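Local coordinates for protein GNA33 (Neisseria gonorrhoeae FA 1090, PDB 2G5D) that probably cleaves the beta-1,4 linkage between N-acetylmuramic acid and N-acetylglucosamine in peptidoglycan, leaving a 1,6-anhydro bond on the muramic acid residue, at residues N74-G77 with W78-V81; C82-A85 with F86-I90; G272-M275 with A276-Y280. All coordinates share one frame; numbering follows the deposited sequence.

Contact 1: N74-G77 with W78-V81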
loop_
_atom_site.group_PDB
_atom_site.type_symbol
_atom_site.label_atom_id
_atom_site.label_comp_id
_atom_site.label_asym_id
_atom_site.label_seq_id
_atom_site.Cartn_x
_atom_site.Cartn_y
_atom_site.Cartn_z
ATOM N N ASN A 74 16.202 -6.813 -11.389
ATOM C CA ASN A 74 15.870 -7.571 -12.590
ATOM C C ASN A 74 15.263 -6.727 -13.707
ATOM O O ASN A 74 15.064 -7.220 -14.829
ATOM C CB ASN A 74 14.930 -8.728 -12.242
ATOM C CG ASN A 74 15.585 -9.768 -11.352
ATOM O OD1 ASN A 74 16.736 -10.154 -11.570
ATOM N ND2 ASN A 74 14.846 -10.241 -10.352
ATOM N N ARG A 75 14.974 -5.467 -13.402
ATOM C CA ARG A 75 14.402 -4.548 -14.377
ATOM C C ARG A 75 15.493 -3.848 -15.159
ATOM O O ARG A 75 16.444 -3.324 -14.583
ATOM C CB ARG A 75 13.510 -3.513 -13.701
ATOM C CG ARG A 75 12.045 -3.919 -13.667
ATOM C CD ARG A 75 11.138 -2.696 -13.612
ATOM N NE ARG A 75 10.496 -2.563 -12.304
ATOM C CZ ARG A 75 10.184 -1.411 -11.711
ATOM N NH1 ARG A 75 10.459 -0.231 -12.273
ATOM N NH2 ARG A 75 9.601 -1.449 -10.521
ATOM N N GLN A 76 15.337 -3.835 -16.480
ATOM C CA GLN A 76 16.317 -3.222 -17.372
ATOM C C GLN A 76 16.723 -1.808 -16.948
ATOM O O GLN A 76 15.884 -0.922 -16.755
ATOM C CB GLN A 76 15.823 -3.251 -18.820
ATOM C CG GLN A 76 16.856 -2.840 -19.904
ATOM C CD GLN A 76 18.260 -3.412 -19.702
ATOM O OE1 GLN A 76 18.442 -4.618 -19.484
ATOM N NE2 GLN A 76 19.263 -2.545 -19.805
ATOM N N GLY A 77 18.029 -1.617 -16.793
ATOM C CA GLY A 77 18.582 -0.314 -16.457
ATOM C C GLY A 77 18.840 -0.092 -14.973
ATOM O O GLY A 77 19.417 0.937 -14.594
ATOM N N TRP A 78 18.447 -1.065 -14.140
ATOM C CA TRP A 78 18.604 -0.972 -12.684
ATOM C C TRP A 78 19.619 -1.977 -12.124
ATOM O O TRP A 78 19.905 -1.953 -10.939
ATOM C CB TRP A 78 17.244 -1.153 -11.958
ATOM C CG TRP A 78 16.251 0.003 -12.114
ATOM C CD1 TRP A 78 15.279 0.117 -13.074
ATOM C CD2 TRP A 78 16.119 1.167 -11.267
ATOM N NE1 TRP A 78 14.561 1.264 -12.886
ATOM C CE2 TRP A 78 15.053 1.938 -11.795
ATOM C CE3 TRP A 78 16.803 1.634 -10.119
ATOM C CZ2 TRP A 78 14.649 3.149 -11.231
ATOM C CZ3 TRP A 78 16.386 2.833 -9.543
ATOM C CH2 TRP A 78 15.331 3.583 -10.106
ATOM N N GLN A 79 20.178 -2.830 -12.979
ATOM C CA GLN A 79 21.065 -3.915 -12.559
ATOM C C GLN A 79 22.321 -3.418 -11.850
ATOM O O GLN A 79 22.675 -3.922 -10.785
ATOM C CB GLN A 79 21.499 -4.786 -13.758
ATOM C CG GLN A 79 20.364 -5.393 -14.587
ATOM C CD GLN A 79 20.025 -4.583 -15.843
ATOM O OE1 GLN A 79 20.077 -3.348 -15.851
ATOM N NE2 GLN A 79 19.673 -5.285 -16.907
ATOM N N ASP A 80 23.007 -2.463 -12.480
ATOM C CA ASP A 80 24.227 -1.854 -11.945
ATOM C C ASP A 80 24.047 -1.092 -10.613
ATOM O O ASP A 80 24.834 -1.302 -9.676
ATOM C CB ASP A 80 24.881 -0.951 -13.006
ATOM C CG ASP A 80 25.749 -1.722 -13.967
ATOM O OD1 ASP A 80 26.214 -1.102 -14.950
ATOM O OD2 ASP A 80 25.982 -2.943 -13.743
ATOM N N VAL A 81 23.036 -0.226 -10.523
ATOM C CA VAL A 81 22.747 0.446 -9.234
ATOM C C VAL A 81 22.390 -0.551 -8.120
ATOM O O VAL A 81 22.855 -0.423 -6.983
ATOM C CB VAL A 81 21.714 1.631 -9.329
ATOM C CG1 VAL A 81 22.310 2.824 -10.128
ATOM C CG2 VAL A 81 20.337 1.170 -9.899
HETATM O O HOH W 1 21.777 0.689 -13.096
#
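Trp78 closes a type II beta turn that runs from Arg75 to Trp78 and leads into helix 79-86. Its backbone N donates to Arg75 O at 3.1 Å, the bond that defines the turn. Gly77 stands at the third position with a positive phi of 96°, a backbone shape common for glycine in type II turns. The turn brings Trp78 CB within 3.5 Å of Arg75 O. The indole has CG beside its backbone N (chi1 -71°), which sets the ring with Arg75 O at its edge, near its plane. Across the turn, Trp78 CD1 comes 4.1 Å from Arg75 CB. The rest of the indole is buried among Phe65 and Leu72 of helix 58-72, Phe103, Leu412 and Pro413. The turn is thus tied to the interior through one large ring.

Gln79, the first residue of the helix, reaches back over the turn. Its chain bends at chi2 and offers both ends of the amide. OE1 accepts from Gly77 N at 2.8 Å, with the donor well above the carbonyl plane. NE2 donates to Gln76 OE1 at 2.9 Å. That oxygen lies nearly in the amide plane of Gln79, although the two amide planes are turned 70° apart. Two bonds therefore fix the rotation of the Gln79 amide.

Asp80 forms a salt bridge with Arg23. At Val81 the backbone meets the turn through one water molecule. This water accepts from Val81 N at 3.0 Å and donates to Gly77 O at 2.8 Å.

Contact 2: C82-A85 with F86-I90. Unlike the reference sequence in segment 86-90: Ile90 (reference Val).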
loop_
_atom_site.group_PDB
_atom_site.type_symbol
_atom_site.label_atom_id
_atom_site.label_comp_id
_atom_site.label_asym_id
_atom_site.label_seq_id
_atom_site.Cartn_x
_atom_site.Cartn_y
_atom_site.Cartn_z
ATOM N N CYS A 82 21.582 -1.557 -8.446
ATOM C CA CYS A 82 21.244 -2.591 -7.450
ATOM C C CYS A 82 22.440 -3.436 -6.995
ATOM O O CYS A 82 22.592 -3.708 -5.800
ATOM C CB CYS A 82 20.075 -3.445 -7.926
ATOM S SG CYS A 82 18.496 -2.596 -7.692
ATOM N N ALA A 83 23.290 -3.844 -7.941
ATOM C CA ALA A 83 24.529 -4.534 -7.596
ATOM C C ALA A 83 25.412 -3.643 -6.715
ATOM O O ALA A 83 25.925 -4.084 -5.679
ATOM C CB ALA A 83 25.283 -4.973 -8.856
ATOM N N GLN A 84 25.559 -2.385 -7.118
ATOM C CA GLN A 84 26.435 -1.443 -6.416
ATOM C C GLN A 84 25.921 -1.107 -5.009
ATOM O O GLN A 84 26.717 -0.894 -4.090
ATOM C CB GLN A 84 26.595 -0.162 -7.234
ATOM C CG GLN A 84 27.700 0.760 -6.722
ATOM C CD GLN A 84 29.072 0.089 -6.749
ATOM O OE1 GLN A 84 29.338 -0.755 -7.601
ATOM N NE2 GLN A 84 29.946 0.468 -5.820
ATOM N N ALA A 85 24.590 -1.040 -4.868
ATOM C CA ALA A 85 23.938 -0.862 -3.573
ATOM C C ALA A 85 24.406 -1.926 -2.573
ATOM O O ALA A 85 24.542 -1.630 -1.401
ATOM C CB ALA A 85 22.397 -0.881 -3.706
ATOM N N PHE A 86 24.675 -3.145 -3.047
ATOM C CA PHE A 86 25.105 -4.236 -2.166
ATOM C C PHE A 86 26.610 -4.250 -1.886
ATOM O O PHE A 86 27.065 -4.891 -0.949
ATOM C CB PHE A 86 24.577 -5.598 -2.667
ATOM C CG PHE A 86 23.170 -5.883 -2.221
ATOM C CD1 PHE A 86 22.079 -5.332 -2.902
ATOM C CD2 PHE A 86 22.938 -6.654 -1.084
ATOM C CE1 PHE A 86 20.755 -5.571 -2.470
ATOM C CE2 PHE A 86 21.613 -6.902 -0.627
ATOM C CZ PHE A 86 20.522 -6.362 -1.328
ATOM N N GLN A 87 27.367 -3.504 -2.686
ATOM C CA GLN A 87 28.786 -3.279 -2.439
ATOM C C GLN A 87 29.059 -1.940 -1.714
ATOM O O GLN A 87 30.202 -1.548 -1.544
ATOM C CB GLN A 87 29.561 -3.394 -3.762
ATOM C CG GLN A 87 29.597 -4.839 -4.295
ATOM C CD GLN A 87 30.120 -4.967 -5.724
ATOM O OE1 GLN A 87 30.334 -6.089 -6.210
ATOM N NE2 GLN A 87 30.318 -3.828 -6.410
ATOM N N THR A 88 27.990 -1.264 -1.283
ATOM C CA THR A 88 28.057 -0.031 -0.521
ATOM C C THR A 88 27.792 -0.271 0.991
ATOM O O THR A 88 26.764 -0.839 1.343
ATOM C CB THR A 88 27.020 0.960 -1.073
ATOM O OG1 THR A 88 27.209 1.094 -2.490
ATOM C CG2 THR A 88 27.127 2.321 -0.382
ATOM N N PRO A 89 28.728 0.152 1.888
ATOM C CA PRO A 89 28.493 -0.043 3.323
ATOM C C PRO A 89 27.214 0.629 3.828
ATOM O O PRO A 89 26.841 1.706 3.346
ATOM C CB PRO A 89 29.725 0.628 3.982
ATOM C CG PRO A 89 30.756 0.613 2.938
ATOM C CD PRO A 89 30.016 0.824 1.638
ATOM N N ILE A 90 26.552 0.003 4.805
ATOM C CA ILE A 90 25.380 0.623 5.422
ATOM C C ILE A 90 25.832 1.694 6.409
ATOM O O ILE A 90 25.866 1.457 7.630
ATOM C CB ILE A 90 24.422 -0.414 6.110
ATOM C CG1 ILE A 90 24.060 -1.536 5.129
ATOM C CG2 ILE A 90 23.147 0.281 6.602
ATOM C CD1 ILE A 90 23.008 -1.160 4.095
HETATM O O HOH W 2 29.333 2.608 -3.608
#
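This is a local contact at the C-terminal end of helix 79-86, where Phe86, Gln87 and Thr88 fold back on the carbonyls of Cys82 to Ala85. It is partly buried, beside helices 58-72 and 92-102. The helical bonding becomes irregular here. Phe86 N donates to Ala83 O at 3.1 Å, a step of three residues, and only weakly to Cys82 O. Gln87 N makes two weak bonds, to Ala83 O and Gln84 O. Thr88 N makes a further weak bond to Ala85 O.

The side chain of Phe86 projects across the helix. Its ring meets Cys82 O at the edge, in plane, with CD1 3.4 Å from that oxygen. Cys82 itself is joined to Cys69 by a disulfide, which ties this helix to helix 58-72. Ala85 CB is buried against Phe65 and Phe98.

Gln84 and Gln87 cross at about a right angle, and their amide planes are 82° apart. Gln84 OE1 stands 3.4 Å from Gln87 NE2, but its stronger partner is the backbone N of Arg23. Arg66 takes the carbonyl oxygens of Ala85 and Thr88, so the chain leaving the helix is also held from helix 58-72.

Thr88 points back toward the helix end. Its OG1 is anti to its own carbonyl carbon (chi1 -53°) and donates to Gln84 O at 2.6 Å, from above the carbonyl plane. The same hydroxyl accepts from a water at 2.8 Å, and that water accepts from Gln84 NE2 at 3.1 Å.

Contact 3: G272-M275 with A276-Y280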
loop_
_atom_site.group_PDB
_atom_site.type_symbol
_atom_site.label_atom_id
_atom_site.label_comp_id
_atom_site.label_asym_id
_atom_site.label_seq_id
_atom_site.Cartn_x
_atom_site.Cartn_y
_atom_site.Cartn_z
ATOM N N GLY A 272 -17.227 5.218 7.801
ATOM C CA GLY A 272 -17.162 6.536 8.432
ATOM C C GLY A 272 -18.085 7.578 7.818
ATOM O O GLY A 272 -18.672 8.384 8.537
ATOM N N ARG A 273 -18.209 7.556 6.492
ATOM C CA ARG A 273 -19.137 8.433 5.778
ATOM C C ARG A 273 -20.565 7.939 5.928
ATOM O O ARG A 273 -21.498 8.742 5.942
ATOM C CB ARG A 273 -18.773 8.566 4.293
ATOM C CG ARG A 273 -17.494 9.349 4.024
ATOM C CD ARG A 273 -17.259 9.604 2.528
ATOM N NE ARG A 273 -15.831 9.549 2.217
ATOM C CZ ARG A 273 -15.234 8.552 1.565
ATOM N NH1 ARG A 273 -15.938 7.521 1.101
ATOM N NH2 ARG A 273 -13.922 8.593 1.360
ATOM N N TYR A 274 -20.738 6.621 6.038
ATOM C CA TYR A 274 -22.053 6.040 6.302
ATOM C C TYR A 274 -22.597 6.464 7.673
ATOM O O TYR A 274 -23.750 6.888 7.788
ATOM C CB TYR A 274 -22.028 4.512 6.185
ATOM C CG TYR A 274 -23.334 3.861 6.599
ATOM C CD1 TYR A 274 -24.415 3.813 5.720
ATOM C CD2 TYR A 274 -23.496 3.311 7.878
ATOM C CE1 TYR A 274 -25.630 3.229 6.092
ATOM C CE2 TYR A 274 -24.706 2.722 8.262
ATOM C CZ TYR A 274 -25.768 2.686 7.358
ATOM O OH TYR A 274 -26.970 2.110 7.712
ATOM N N MET A 275 -21.762 6.344 8.703
ATOM C CA MET A 275 -22.138 6.674 10.074
ATOM C C MET A 275 -22.478 8.148 10.294
ATOM O O MET A 275 -23.313 8.468 11.139
ATOM C CB MET A 275 -21.019 6.266 11.027
ATOM C CG MET A 275 -20.916 4.767 11.252
ATOM S SD MET A 275 -19.522 4.375 12.296
ATOM C CE MET A 275 -20.205 4.664 13.918
ATOM N N ALA A 276 -21.831 9.029 9.528
ATOM C CA ALA A 276 -21.948 10.480 9.691
ATOM C C ALA A 276 -23.320 11.021 9.298
ATOM O O ALA A 276 -23.870 11.900 9.976
ATOM C CB ALA A 276 -20.861 11.183 8.911
ATOM N N ASP A 277 -23.863 10.502 8.200
ATOM C CA ASP A 277 -25.196 10.889 7.756
ATOM C C ASP A 277 -26.265 9.866 8.147
ATOM O O ASP A 277 -27.266 9.709 7.442
ATOM C CB ASP A 277 -25.212 11.158 6.247
ATOM C CG ASP A 277 -24.775 9.954 5.430
ATOM O OD1 ASP A 277 -23.684 10.019 4.819
ATOM O OD2 ASP A 277 -25.527 8.954 5.389
ATOM N N LYS A 278 -26.061 9.186 9.275
ATOM C CA LYS A 278 -27.048 8.225 9.780
ATOM C C LYS A 278 -27.879 8.585 11.035
ATOM O O LYS A 278 -28.957 8.014 11.208
ATOM C CB LYS A 278 -26.450 6.820 9.897
ATOM C CG LYS A 278 -26.736 5.941 8.684
ATOM C CD LYS A 278 -28.225 5.628 8.542
ATOM C CE LYS A 278 -28.529 5.003 7.190
ATOM N NZ LYS A 278 -29.684 4.058 7.243
ATOM N N GLY A 279 -27.422 9.468 11.930
ATOM C CA GLY A 279 -26.082 10.036 11.981
ATOM C C GLY A 279 -25.503 9.644 13.322
ATOM O O GLY A 279 -25.675 10.349 14.318
ATOM N N TYR A 280 -24.820 8.500 13.333
ATOM C CA TYR A 280 -24.356 7.849 14.555
ATOM C C TYR A 280 -23.172 8.553 15.200
ATOM O O TYR A 280 -23.114 8.690 16.418
ATOM C CB TYR A 280 -24.014 6.384 14.264
ATOM C CG TYR A 280 -25.136 5.625 13.587
ATOM C CD1 TYR A 280 -24.880 4.775 12.505
ATOM C CD2 TYR A 280 -26.462 5.766 14.026
ATOM C CE1 TYR A 280 -25.915 4.079 11.882
ATOM C CE2 TYR A 280 -27.500 5.085 13.407
ATOM C CZ TYR A 280 -27.223 4.246 12.342
ATOM O OH TYR A 280 -28.251 3.582 11.737
#
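Lys278 crosses obliquely over one face of the Tyr274 ring, just past the end of helix 271-276. Its CB is 3.4 Å from Tyr274 O, and CB also sits over one face of the Tyr280 ring, toward its rim. CG makes a CH-pi contact over one face of Tyr274, 3.8 Å from the ring centroid and 19° off the normal. The chain bends at chi2 (-66°), and CD and CE reach the phenol end. CE comes within 3.3 Å of Tyr274 OH. NZ ends in a weak bond to that hydroxyl at 3.4 Å. The stronger partner of Tyr274 OH is Glu304, which also binds Tyr280 OH.

Met275 O anchors the chain after the helix. It accepts from Tyr280 N at 2.7 Å, nearly along the C=O axis, and weakly from Lys278 N. Gly279 CA, after a cis peptide bond, adds a CA-H...O contact. Tyr280 CE1 meets Tyr274 CE2 at 4.1 Å.

Within the MltA-specific insert domain, Met275 packs on Ile291, Tyr294 and Met295 of helix 288-297. Val305 of helix 302-306 touches Tyr274, Met275 and Tyr280.

How the contacts relate
Contacts 1 and 2 are the two ends of one short helix, 79-86. They adjoin in sequence, and their centres lie 13 Å apart. Contact 3 belongs to a different helix end on the opposite side of the chain's centre, about 49 and 51 Å from contacts 1 and 2, centre to centre. Contact 1 is a surface contact with one buried residue among those that touch, the tryptophan; contacts 2 and 3 are partly buried. Contact 1 combines a backbone turn bond, side-chain amides and a water. Contact 2 relies on helix-end carbonyls, a threonine hydroxyl and a nearby disulfide. Contact 3 adds aromatic faces and a lysine chain to a backbone anchor.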